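PDB 6GRH: microcin B17-processing protein McbD from Escherichia coli str. K-12 substr. MG1655, which is required to process the inactive McbA precursor into the active peptide antibiotic microcin B17 and belongs to the YcaO family. Local coordinates for residues E[83-88]-E[336-340]; E[107-111]-E[123-129]; E[143-149]-E[365-371]; E[148-152]-E[164-168]; E[359-363]-E[373-379]. The protein carries 1 engineered substitution. One frame throughout, in Å; residues are numbered along the deposited sequence. Where two conformers were deposited one is given.

Contact 1: residues E[83-88]-E[336-340]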
# COMPACT_ATOMS: atom_id res chain seq x y z
N SER E 83 29.88 57.08 22.78
CA SER E 83 28.71 57.13 23.68
C SER E 83 28.07 55.74 23.90
O SER E 83 27.46 55.51 24.93
CB SER E 83 27.67 58.17 23.21
OG SER E 83 26.97 57.70 22.07
N ALA E 84 28.22 54.82 22.96
CA ALA E 84 27.83 53.42 23.19
C ALA E 84 28.78 52.75 24.19
O ALA E 84 28.35 52.07 25.13
CB ALA E 84 27.81 52.66 21.89
N ALA E 85 30.08 52.95 23.99
CA ALA E 85 31.09 52.40 24.89
C ALA E 85 30.89 52.90 26.34
O ALA E 85 31.06 52.12 27.28
CB ALA E 85 32.49 52.74 24.38
N LYS E 86 30.50 54.16 26.50
CA LYS E 86 30.23 54.73 27.83
C LYS E 86 29.02 54.06 28.52
O LYS E 86 29.08 53.75 29.72
CB LYS E 86 30.01 56.25 27.73
CG LYS E 86 29.93 56.99 29.07
N ALA E 87 27.94 53.85 27.78
CA ALA E 87 26.77 53.15 28.31
C ALA E 87 27.07 51.69 28.72
O ALA E 87 26.55 51.22 29.73
CB ALA E 87 25.64 53.18 27.29
N PHE E 88 27.88 50.99 27.93
CA PHE E 88 28.30 49.64 28.32
C PHE E 88 29.12 49.68 29.60
O PHE E 88 28.86 48.89 30.51
CB PHE E 88 29.07 48.91 27.20
CG PHE E 88 28.18 48.23 26.19
CD1 PHE E 88 27.59 47.00 26.49
CD2 PHE E 88 27.92 48.81 24.96
CE1 PHE E 88 26.74 46.37 25.58
CE2 PHE E 88 27.08 48.18 24.03
CZ PHE E 88 26.50 46.95 24.34
N ASP E 336 19.57 55.90 22.16
CA ASP E 336 20.16 55.58 20.85
C ASP E 336 20.99 54.29 20.87
O ASP E 336 21.36 53.78 19.82
CB ASP E 336 21.06 56.73 20.35
CG ASP E 336 20.28 58.04 20.12
OD1 ASP E 336 19.06 57.98 19.93
OD2 ASP E 336 20.89 59.15 20.15
N ASN E 337 21.29 53.77 22.08
CA ASN E 337 22.20 52.64 22.28
C ASN E 337 21.46 51.31 22.31
O ASN E 337 21.40 50.64 23.35
CB ASN E 337 23.00 52.84 23.57
CG ASN E 337 23.92 54.03 23.51
OD1 ASN E 337 24.60 54.24 22.50
ND2 ASN E 337 23.94 54.83 24.58
N ILE E 338 20.89 50.94 21.17
CA ILE E 338 20.23 49.65 20.99
C ILE E 338 20.86 49.03 19.75
O ILE E 338 20.92 49.67 18.69
CB ILE E 338 18.70 49.76 20.82
CG1 ILE E 338 18.09 50.58 21.95
CG2 ILE E 338 18.07 48.37 20.79
CD1 ILE E 338 16.57 50.68 21.91
N PHE E 339 21.31 47.79 19.90
CA PHE E 339 22.15 47.13 18.92
C PHE E 339 21.53 45.80 18.53
O PHE E 339 20.82 45.18 19.32
CB PHE E 339 23.56 46.92 19.49
CG PHE E 339 24.16 48.18 19.99
CD1 PHE E 339 24.61 49.13 19.10
CD2 PHE E 339 24.13 48.48 21.35
CE1 PHE E 339 25.09 50.35 19.55
CE2 PHE E 339 24.62 49.67 21.81
CZ PHE E 339 25.10 50.62 20.91
N VAL E 340 21.81 45.39 17.31
CA VAL E 340 21.37 44.13 16.80
C VAL E 340 22.60 43.28 16.54
O VAL E 340 23.35 43.54 15.59
CB VAL E 340 20.59 44.31 15.48
CG1 VAL E 340 20.06 42.98 15.00
CG2 VAL E 340 19.46 45.33 15.64
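Phe339 overlaps the ring of Phe88 only at a corner: the two planes are near parallel, 28° apart, but slid so far past one another that the centroids stand 5.8 Å apart. The side chains arrive from opposite directions, Phe88 from the helix and Phe339 from the start of strand 339-347, and they meet where Phe88 CE2 lies 3.6 Å from Phe339 CE2. The far end of the Phe339 ring then reaches the helix itself, with CZ 3.5 Å from the methyl CB of Ala84.

Beside this aromatic pair, Asn337 presses its amide against the helix surface. Its CG lies anti to its own carbonyl carbon (chi1 -65°), which lays the flat group along one helical turn. OD1 rests 3.4 Å from Ala84 CA, while ND2 sits 3.6 Å from Ala87 CB. The small alanines let a whole amide come this close. ND2 spends a proton elsewhere, on Asp361 OD2, and the backbone oxygen of Asn337 accepts from the hydroxyl of Ser359, so the loop after strand 350-358 supplies polar partners for this residue. Asn337 is also the centre of an inverse gamma turn, just ahead of the strand.

Ile124 and Pro125 of strand 121-125 also pack on Phe88. Helix 82-95 is therefore seated on the beginning of strand 339-347 by van der Waals fit between these segments, while the polar grip on Asn337 comes from the neighbouring loop.

Contact 2: residues E[107-111]-E[123-129]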
# COMPACT_ATOMS: atom_id res chain seq x y z
N LYS E 107 40.27 43.85 27.23
CA LYS E 107 40.04 43.46 25.85
C LYS E 107 38.94 42.39 25.80
O LYS E 107 39.21 41.22 26.07
CB LYS E 107 41.34 42.97 25.20
CG LYS E 107 42.39 44.05 25.01
CD LYS E 107 43.51 43.62 24.05
CE LYS E 107 44.26 44.82 23.46
NZ LYS E 107 43.39 45.73 22.64
N PHE E 108 37.71 42.80 25.49
CA PHE E 108 36.57 41.88 25.37
C PHE E 108 36.56 41.13 24.04
O PHE E 108 36.86 41.69 22.99
CB PHE E 108 35.24 42.64 25.48
CG PHE E 108 34.95 43.15 26.85
CD1 PHE E 108 35.36 44.42 27.24
CD2 PHE E 108 34.27 42.35 27.75
CE1 PHE E 108 35.08 44.89 28.51
CE2 PHE E 108 33.99 42.82 29.03
CZ PHE E 108 34.40 44.09 29.41
N LYS E 109 36.15 39.87 24.10
CA LYS E 109 35.84 39.13 22.88
C LYS E 109 34.66 39.86 22.21
O LYS E 109 33.78 40.37 22.89
CB LYS E 109 35.49 37.68 23.20
CG LYS E 109 36.59 36.86 23.89
CD LYS E 109 37.76 36.64 22.96
CE LYS E 109 38.78 35.68 23.54
NZ LYS E 109 38.41 34.25 23.31
N THR E 110 34.69 39.95 20.89
CA THR E 110 33.74 40.73 20.11
C THR E 110 32.82 39.86 19.25
O THR E 110 33.17 38.75 18.85
CB THR E 110 34.48 41.67 19.15
OG1 THR E 110 35.38 40.90 18.35
CG2 THR E 110 35.25 42.72 19.91
N VAL E 111 31.63 40.39 19.01
CA VAL E 111 30.74 39.90 17.96
C VAL E 111 30.20 41.08 17.17
O VAL E 111 30.11 42.20 17.69
CB VAL E 111 29.54 39.09 18.50
CG1 VAL E 111 30.03 37.78 19.09
CG2 VAL E 111 28.72 39.87 19.51
N GLU E 123 30.94 46.44 16.86
CA GLU E 123 30.93 45.22 17.62
C GLU E 123 30.43 45.47 19.03
O GLU E 123 30.43 46.60 19.53
CB GLU E 123 32.33 44.60 17.63
CG GLU E 123 32.74 44.03 16.29
CD GLU E 123 34.22 43.72 16.19
OE1 GLU E 123 35.04 44.59 16.52
OE2 GLU E 123 34.56 42.61 15.75
N ILE E 124 29.97 44.40 19.66
CA ILE E 124 29.57 44.43 21.05
C ILE E 124 30.25 43.26 21.76
O ILE E 124 30.79 42.36 21.09
CB ILE E 124 28.04 44.42 21.21
CG1 ILE E 124 27.42 43.16 20.60
CG2 ILE E 124 27.44 45.68 20.58
CD1 ILE E 124 25.92 43.08 20.83
N PRO E 125 30.27 43.28 23.11
CA PRO E 125 30.92 42.19 23.82
C PRO E 125 30.23 40.86 23.64
O PRO E 125 29.02 40.76 23.84
CB PRO E 125 30.85 42.62 25.29
CG PRO E 125 30.87 44.10 25.21
CD PRO E 125 29.98 44.41 24.03
N ALA E 126 31.02 39.87 23.26
CA ALA E 126 30.54 38.51 23.05
C ALA E 126 29.98 37.88 24.32
O ALA E 126 29.05 37.05 24.25
CB ALA E 126 31.66 37.65 22.48
N VAL E 127 30.53 38.28 25.48
CA VAL E 127 30.10 37.73 26.77
C VAL E 127 28.59 37.91 27.05
O VAL E 127 27.98 37.13 27.78
CB VAL E 127 30.94 38.31 27.91
CG1 VAL E 127 30.56 39.77 28.20
CG2 VAL E 127 30.84 37.43 29.16
N ILE E 128 28.00 38.95 26.47
CA ILE E 128 26.56 39.20 26.61
C ILE E 128 25.70 38.21 25.79
O ILE E 128 24.58 37.89 26.18
CB ILE E 128 26.22 40.66 26.26
CG1 ILE E 128 27.02 41.60 27.18
CG2 ILE E 128 24.73 40.94 26.43
CD1 ILE E 128 27.04 43.03 26.73
N ILE E 129 26.25 37.71 24.68
CA ILE E 129 25.50 36.97 23.67
C ILE E 129 25.64 35.45 23.76
O ILE E 129 24.66 34.73 23.62
CB ILE E 129 25.91 37.47 22.28
CG1 ILE E 129 24.87 38.49 21.84
CG2 ILE E 129 25.99 36.33 21.28
CD1 ILE E 129 25.44 39.78 21.30
O HOH W 1 32.92 39.82 25.59
O HOH W 2 33.33 40.22 15.97
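Val111 and Ile124 face each other as an antiparallel hydrogen-bonded pair, each backbone nitrogen 3.0 Å from the other's oxygen (Val111 N to Ile124 O, Ile124 N to Val111 O). A third backbone bond, Ala126 N to Lys109 O at 2.8 Å, is almost straight (178°) although the donor stands above the carbonyl plane. That oxygen also receives a water, which links it to Val127 N, 2.8 Å from the water and two residues beyond the strand's end.

The apolar contacts come from the two branches of Val111. CG1 meets Ala126 CB at 3.8 Å, and CG2 meets Ile124 CG1 at 3.7 Å. Further along, Phe108 CD2 lies near Pro125 CB.

Polar side chains gather at Thr110 and Glu123. The extended glutamate runs obliquely across the threonine, and a second water donates to Glu123 OE2 at 2.7 Å. Its other oxygen, OE1, forms a salt bridge with Lys74, while Thr110 OG1 has a weak bond to Gly72 O.

This is the open end of the hairpin of strands 108-115 and 121-125. Backbone bonds set its register, a water bridges the two segments where the chain turns out of the strand, and the carboxylate is probably kept ionised by its lysine.

Contact 3: residues E[143-149]-E[365-371]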
# COMPACT_ATOMS: atom_id res chain seq x y z
N TYR E 143 30.58 39.99 33.57
CA TYR E 143 29.20 39.73 33.16
C TYR E 143 28.91 38.25 33.34
O TYR E 143 28.90 37.49 32.37
CB TYR E 143 28.98 40.18 31.71
CG TYR E 143 27.54 40.20 31.28
CD1 TYR E 143 26.71 41.26 31.59
CD2 TYR E 143 26.99 39.14 30.55
CE1 TYR E 143 25.37 41.27 31.20
CE2 TYR E 143 25.66 39.14 30.16
CZ TYR E 143 24.85 40.21 30.47
OH TYR E 143 23.54 40.17 30.08
N PRO E 144 28.69 37.82 34.60
CA PRO E 144 28.61 36.39 34.88
C PRO E 144 27.26 35.76 34.58
O PRO E 144 27.21 34.55 34.35
CB PRO E 144 28.91 36.30 36.39
CG PRO E 144 28.49 37.62 36.94
CD PRO E 144 28.73 38.63 35.84
N ASP E 145 26.19 36.56 34.60
CA ASP E 145 24.82 36.08 34.36
C ASP E 145 24.33 36.44 32.95
O ASP E 145 24.23 37.61 32.61
CB ASP E 145 23.87 36.63 35.42
CG ASP E 145 24.27 36.22 36.83
OD1 ASP E 145 24.51 35.03 37.07
OD2 ASP E 145 24.40 37.08 37.72
N ARG E 146 24.07 35.42 32.13
CA ARG E 146 23.62 35.55 30.75
C ARG E 146 22.27 34.85 30.56
O ARG E 146 21.94 33.91 31.28
CB ARG E 146 24.60 34.81 29.81
CG ARG E 146 25.95 35.45 29.52
CD ARG E 146 27.00 35.30 30.59
NE ARG E 146 26.96 34.04 31.31
CZ ARG E 146 27.45 32.87 30.89
NH1 ARG E 146 28.03 32.74 29.70
NH2 ARG E 146 27.33 31.81 31.69
N ASP E 147 21.53 35.28 29.55
CA ASP E 147 20.30 34.59 29.13
C ASP E 147 19.94 34.94 27.71
O ASP E 147 20.68 35.69 27.05
CB ASP E 147 19.15 34.83 30.13
CG ASP E 147 18.59 36.26 30.09
OD1 ASP E 147 18.75 36.99 29.08
OD2 ASP E 147 17.98 36.63 31.11
N THR E 148 18.80 34.43 27.23
CA THR E 148 18.43 34.54 25.83
C THR E 148 17.44 35.67 25.52
O THR E 148 16.79 35.63 24.48
CB THR E 148 17.79 33.22 25.33
OG1 THR E 148 16.61 32.95 26.11
CG2 THR E 148 18.74 32.08 25.43
N CYS E 149 17.30 36.67 26.40
CA CYS E 149 16.40 37.82 26.13
C CYS E 149 16.76 38.50 24.83
O CYS E 149 17.92 38.77 24.55
CB CYS E 149 16.47 38.87 27.23
SG CYS E 149 15.72 38.30 28.76
N HIS E 365 19.62 41.51 31.04
CA HIS E 365 19.04 40.18 31.16
C HIS E 365 17.92 40.24 32.20
O HIS E 365 17.69 41.29 32.77
CB HIS E 365 20.14 39.17 31.53
CG HIS E 365 20.80 39.46 32.84
ND1 HIS E 365 20.20 39.21 34.05
CD2 HIS E 365 22.04 39.93 33.12
CE1 HIS E 365 21.03 39.54 35.02
NE2 HIS E 365 22.16 39.97 34.49
N MET E 366 17.24 39.13 32.46
CA MET E 366 16.02 39.16 33.27
C MET E 366 16.12 38.60 34.68
O MET E 366 15.09 38.45 35.36
CB MET E 366 14.86 38.49 32.50
CG MET E 366 14.85 36.98 32.49
SD MET E 366 13.34 36.37 31.69
CE MET E 366 12.09 36.69 32.92
N ASN E 367 17.33 38.29 35.13
CA ASN E 367 17.54 37.77 36.48
C ASN E 367 18.00 38.87 37.45
O ASN E 367 19.19 39.11 37.62
CB ASN E 367 18.58 36.64 36.43
CG ASN E 367 18.82 36.01 37.79
OD1 ASN E 367 18.10 36.27 38.75
ND2 ASN E 367 19.85 35.17 37.86
N ASN E 368 17.06 39.54 38.13
CA ASN E 368 17.50 40.58 39.07
C ASN E 368 17.94 40.01 40.46
O ASN E 368 18.28 40.78 41.32
CB ASN E 368 16.55 41.80 39.13
CG ASN E 368 15.11 41.41 39.15
OD1 ASN E 368 14.32 41.78 38.26
ND2 ASN E 368 14.76 40.60 40.14
N SER E 369 17.94 38.68 40.63
CA SER E 369 18.65 38.04 41.75
C SER E 369 20.15 37.85 41.46
O SER E 369 20.90 37.48 42.35
CB SER E 369 18.03 36.69 42.12
OG SER E 369 18.53 35.64 41.30
N GLY E 370 20.58 38.05 40.22
CA GLY E 370 21.98 37.92 39.84
C GLY E 370 22.60 39.28 39.67
O GLY E 370 22.16 40.23 40.26
N ALA E 371 23.63 39.34 38.85
CA ALA E 371 24.41 40.55 38.63
C ALA E 371 23.83 41.31 37.41
O ALA E 371 24.02 40.92 36.25
CB ALA E 371 25.87 40.19 38.41
O HOH W 3 25.73 39.41 34.27
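Asp145 and Asp147 each use a carboxylate oxygen to hold a backbone N-H of the other loop. Asp145 OD2 takes Ala371 N at 2.6 Å, met nearly along the C-O axis in an almost straight bond (172°). Asp147 OD2 takes Met366 N at 2.9 Å with its syn lone pair. Between them lies the imidazole of His365. The backbone carbonyl carbon of Asp145 sits over one of its faces, and the hydroxyl of Tyr143 comes up at its edge, near the ring plane, with OH 3.4 Å from His365 CD2. The Asp147 carboxylate stands almost perpendicular to this ring and touches His365 CB through OD2.

The second shell fixes these groups. His365 NE2 donates to Ala371 O at 2.7 Å, and its ND1 accepts from Asn367 N at 3.2 Å; both partners lie close to the ring plane, so the two bonds set the rotation of the imidazole. CG of His365 is tucked between its backbone N and carbonyl carbon (chi1 61°), which folds the ring back over its own loop. A water donates to both Asp145 O and Ala371 O. Asp147 OD1 accepts from Cys149 N at 3.1 Å, an Asx turn, and the hydroxyl of Tyr286, the carboxylate's strongest partner, shares OD2 with Met366 N.

Farther out, Lys356 of strand 350-358 bonds to the backbone oxygens of Asp147 and Cys149. Ile95 of helix 82-95 packs on Tyr143, Pro144 and Ala371, Arg171 of helix 157-180 touches Cys149 and Met366, and Tyr286 belongs to helix 285-292; the two loops lie among these three helices and the strand.

Contact 4: residues E[148-152]-E[164-168]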
# COMPACT_ATOMS: atom_id res chain seq x y z
N THR E 148 18.80 34.43 27.23
CA THR E 148 18.43 34.54 25.83
C THR E 148 17.44 35.67 25.52
O THR E 148 16.79 35.63 24.48
CB THR E 148 17.79 33.22 25.33
OG1 THR E 148 16.61 32.95 26.11
CG2 THR E 148 18.74 32.08 25.43
N CYS E 149 17.30 36.67 26.40
CA CYS E 149 16.40 37.82 26.13
C CYS E 149 16.76 38.50 24.83
O CYS E 149 17.92 38.77 24.55
CB CYS E 149 16.47 38.87 27.23
SG CYS E 149 15.72 38.30 28.76
N GLY E 150 15.73 38.75 24.02
CA GLY E 150 15.88 39.41 22.75
C GLY E 150 16.40 38.55 21.60
O GLY E 150 16.63 39.09 20.53
N CYS E 151 16.57 37.26 21.81
CA CYS E 151 17.11 36.34 20.80
C CYS E 151 16.00 35.87 19.87
O CYS E 151 14.88 35.64 20.33
CB CYS E 151 17.75 35.12 21.43
SG CYS E 151 19.30 35.44 22.31
N SER E 152 16.32 35.74 18.59
CA SER E 152 15.36 35.26 17.60
C SER E 152 16.05 34.57 16.43
O SER E 152 17.25 34.77 16.20
CB SER E 152 14.47 36.40 17.09
OG SER E 152 13.22 35.90 16.64
N SER E 164 13.02 39.53 17.53
CA SER E 164 13.88 39.99 18.61
C SER E 164 13.27 41.22 19.32
O SER E 164 13.26 41.29 20.54
CB SER E 164 15.27 40.31 18.09
OG SER E 164 15.98 39.11 17.89
N LEU E 165 12.77 42.17 18.54
CA LEU E 165 12.08 43.34 19.09
C LEU E 165 10.90 42.98 19.98
O LEU E 165 10.70 43.60 21.03
CB LEU E 165 11.56 44.25 17.99
CG LEU E 165 12.51 45.30 17.43
CD1 LEU E 165 11.84 45.97 16.22
CD2 LEU E 165 12.87 46.34 18.48
N CYS E 166 10.09 42.01 19.53
CA CYS E 166 8.94 41.55 20.29
C CYS E 166 9.37 40.95 21.62
O CYS E 166 8.86 41.32 22.67
CB CYS E 166 8.08 40.57 19.48
SG CYS E 166 7.14 41.40 18.16
N GLU E 167 10.37 40.08 21.59
CA GLU E 167 10.87 39.51 22.82
C GLU E 167 11.49 40.56 23.75
O GLU E 167 11.27 40.50 24.94
CB GLU E 167 11.90 38.41 22.55
CG GLU E 167 12.15 37.59 23.80
CD GLU E 167 12.74 36.25 23.46
OE1 GLU E 167 11.98 35.41 22.92
OE2 GLU E 167 13.96 36.07 23.71
N PHE E 168 12.24 41.50 23.18
CA PHE E 168 12.83 42.63 23.95
C PHE E 168 11.73 43.41 24.65
O PHE E 168 11.83 43.68 25.84
CB PHE E 168 13.61 43.54 23.00
CG PHE E 168 14.26 44.74 23.65
CD1 PHE E 168 15.49 44.61 24.29
CD2 PHE E 168 13.67 45.99 23.59
CE1 PHE E 168 16.11 45.71 24.87
CE2 PHE E 168 14.28 47.10 24.17
CZ PHE E 168 15.51 46.95 24.80
O HOH W 4 12.16 34.84 19.57
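Glu167 leans from its helix over the tight turn at Gly150, and its side chain can be followed outward. CB lies 4.1 Å from Gly150 CA. The first torsion (chi1 -165°) swings CG away from the backbone N, and the chain then runs extended along the turn, CG passing 3.8 Å from Gly150 N. At the tip, OE2 enters the turn: it receives a weak, bent bond from Cys151 N at 3.4 Å and stands 3.2 Å from Gly150 N. It also comes within 3.0 Å of Thr148 O, another acceptor, so that pair is contact without a bond. OE1 has a weak bond from a water that donates also to Cys151 O.

One helical turn earlier, Ser164 makes the stronger link. Its OG donates to Gly150 O at 2.7 Å, tilted 30° from the carbonyl plane, and lies 3.2 Å from Ser152 CB. Thr355 of strand 350-358 is a second partner of that hydroxyl.

Thr148 to Cys151 form a type II beta turn, with Gly150 at the third position where positive phi (79°) favours glycine. The turn leads into strand 151-154 and is packed by the helix that follows, 157-180, within the YcaO domain.

Contact 5: residues E[359-363]-E[373-379]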
# COMPACT_ATOMS: atom_id res chain seq x y z
N SER E 359 20.59 46.25 24.64
CA SER E 359 20.85 47.63 25.04
C SER E 359 21.35 47.74 26.49
O SER E 359 20.66 47.31 27.41
CB SER E 359 19.61 48.49 24.87
OG SER E 359 19.91 49.84 25.24
N PRO E 360 22.54 48.36 26.70
CA PRO E 360 22.97 48.65 28.09
C PRO E 360 22.18 49.76 28.79
O PRO E 360 22.40 49.98 29.98
CB PRO E 360 24.44 49.07 27.91
CG PRO E 360 24.46 49.69 26.54
CD PRO E 360 23.50 48.87 25.71
N ASP E 361 21.30 50.46 28.06
CA ASP E 361 20.36 51.40 28.66
C ASP E 361 19.02 50.81 29.12
O ASP E 361 18.18 51.51 29.69
CB ASP E 361 20.13 52.56 27.69
CG ASP E 361 21.34 53.49 27.62
OD1 ASP E 361 22.02 53.67 28.66
OD2 ASP E 361 21.61 54.03 26.52
N PHE E 362 18.84 49.51 28.87
CA PHE E 362 17.71 48.76 29.36
C PHE E 362 18.30 47.60 30.18
O PHE E 362 19.54 47.48 30.29
CB PHE E 362 16.90 48.21 28.18
CG PHE E 362 16.12 49.25 27.40
CD1 PHE E 362 16.75 50.08 26.48
CD2 PHE E 362 14.75 49.37 27.54
CE1 PHE E 362 16.05 51.02 25.75
CE2 PHE E 362 14.03 50.32 26.82
CZ PHE E 362 14.68 51.14 25.91
N PHE E 363 17.45 46.75 30.74
CA PHE E 363 17.96 45.54 31.40
C PHE E 363 18.70 44.62 30.42
O PHE E 363 18.19 44.31 29.35
CB PHE E 363 16.84 44.79 32.11
CG PHE E 363 16.27 45.57 33.25
CD1 PHE E 363 16.94 45.60 34.47
CD2 PHE E 363 15.09 46.28 33.11
CE1 PHE E 363 16.44 46.32 35.53
CE2 PHE E 363 14.57 46.98 34.17
CZ PHE E 363 15.24 47.02 35.38
N ASN E 373 22.26 45.23 35.58
CA ASN E 373 22.33 46.68 35.50
C ASN E 373 20.99 47.30 35.95
O ASN E 373 20.21 47.81 35.15
CB ASN E 373 22.80 47.17 34.12
CG ASN E 373 21.88 46.78 32.98
OD1 ASN E 373 21.44 45.62 32.88
ND2 ASN E 373 21.62 47.74 32.09
N ILE E 374 20.76 47.27 37.26
CA ILE E 374 19.52 47.73 37.87
C ILE E 374 19.19 49.21 37.58
O ILE E 374 18.01 49.58 37.44
CB ILE E 374 19.53 47.45 39.40
CG1 ILE E 374 18.12 47.52 40.00
CG2 ILE E 374 20.49 48.39 40.13
CD1 ILE E 374 17.17 46.46 39.49
N ASN E 375 20.23 50.04 37.45
CA ASN E 375 20.05 51.46 37.14
C ASN E 375 20.28 51.66 35.65
O ASN E 375 21.39 51.48 35.15
CB ASN E 375 21.01 52.31 37.96
CG ASN E 375 20.78 52.18 39.46
OD1 ASN E 375 19.68 51.86 39.91
ND2 ASN E 375 21.82 52.47 40.24
N ASN E 376 19.21 52.02 34.94
CA ASN E 376 19.23 52.14 33.48
C ASN E 376 18.20 53.20 33.06
O ASN E 376 17.71 53.94 33.92
CB ASN E 376 19.05 50.74 32.82
CG ASN E 376 17.79 50.02 33.28
OD1 ASN E 376 16.70 50.57 33.24
ND2 ASN E 376 17.95 48.76 33.69
N LYS E 377 17.88 53.32 31.77
CA LYS E 377 16.95 54.36 31.32
C LYS E 377 15.47 54.12 31.63
O LYS E 377 14.67 55.04 31.45
CB LYS E 377 17.13 54.68 29.83
CG LYS E 377 18.48 55.28 29.49
CD LYS E 377 18.63 56.70 30.04
CE LYS E 377 20.01 57.29 29.80
NZ LYS E 377 20.51 57.07 28.41
N ILE E 378 15.10 52.94 32.10
CA ILE E 378 13.69 52.69 32.50
C ILE E 378 13.49 52.33 33.98
O ILE E 378 12.35 52.16 34.42
CB ILE E 378 13.03 51.62 31.62
CG1 ILE E 378 13.72 50.26 31.78
CG2 ILE E 378 13.06 52.07 30.16
CD1 ILE E 378 12.91 49.11 31.23
N TYR E 379 14.57 52.21 34.74
CA TYR E 379 14.45 51.93 36.16
C TYR E 379 15.69 52.43 36.91
O TYR E 379 16.78 52.48 36.35
CB TYR E 379 14.25 50.43 36.38
CG TYR E 379 13.87 50.06 37.79
CD1 TYR E 379 12.56 50.17 38.22
CD2 TYR E 379 14.83 49.61 38.70
CE1 TYR E 379 12.20 49.83 39.51
CE2 TYR E 379 14.48 49.26 39.99
CZ TYR E 379 13.16 49.38 40.40
OH TYR E 379 12.79 49.06 41.69
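Ile378 wedges its two arms between Phe362 and Phe363. Its CG2 lies 3.9 Å from Phe362 CE2, and its CD1 is 4.0 Å from Phe363 CE2, so one side chain fills the hollow between two neighbouring rings. Phe363 is hemmed in on further sides: Ile374 CD1 comes to its edge, lying alongside and pointing the same way, while Tyr379 CB packs at 3.7 Å from CZ. From over one face comes Asn376, whose ND2 stands 3.3 Å above the plane of the Phe363 ring, over its centre, with amide and ring planes 87° apart.

Asn376 is set there by its own loop. With CG lodged between the backbone nitrogen and carbonyl carbon (chi1 55°), it sends ND2 to Asn373 O and uses OD1 to accept Ile378 N at 3.1 Å, an Asx turn. Asn373 reaches back to the first loop: its ND2 donates to Phe362 O at 2.8 Å, from above the carbonyl plane. Lys377 N bonds to Asp361 O at 2.8 Å.

Beyond that bond the side chains of Asp361 and Lys377 run side by side in the same direction, and their charges form a long salt bridge with 3.7 Å between Asp361 OD1 and Lys377 NZ. The stronger partner of that carboxylate is Ser335. Leu175 and Leu179 of helix 157-180 also pack on Phe363.

The backbone oxygens of Asp361 and Phe362 are each met by an N-H of 373-379. With one N-H of the Asn376 amide given to Asn373 O, the other is directed at the ring face, consistent with a weak N-H...pi attraction.

Contacts 2, 4 and 5 are mostly buried, whereas contacts 1 and 3 have more open borders. Contact 2, nested within the loop closed by contact 1, works through strand pairing in the sheet that contacts 1 and 4 also reach; Phe88 of contact 1 also packs on Ile128 of contact 2. Contact 1 is apolar between its own segments, its amide finding a polar partner in contact 5. Contact 3 shares Thr148 and Cys149 with contact 4 and interleaves along the chain with contact 5. Its chemistry is carboxylate to backbone N-H. Phe168 of contact 4 meets Phe362 of contact 5 edge-to-face, joining helix 157-180 to that loop.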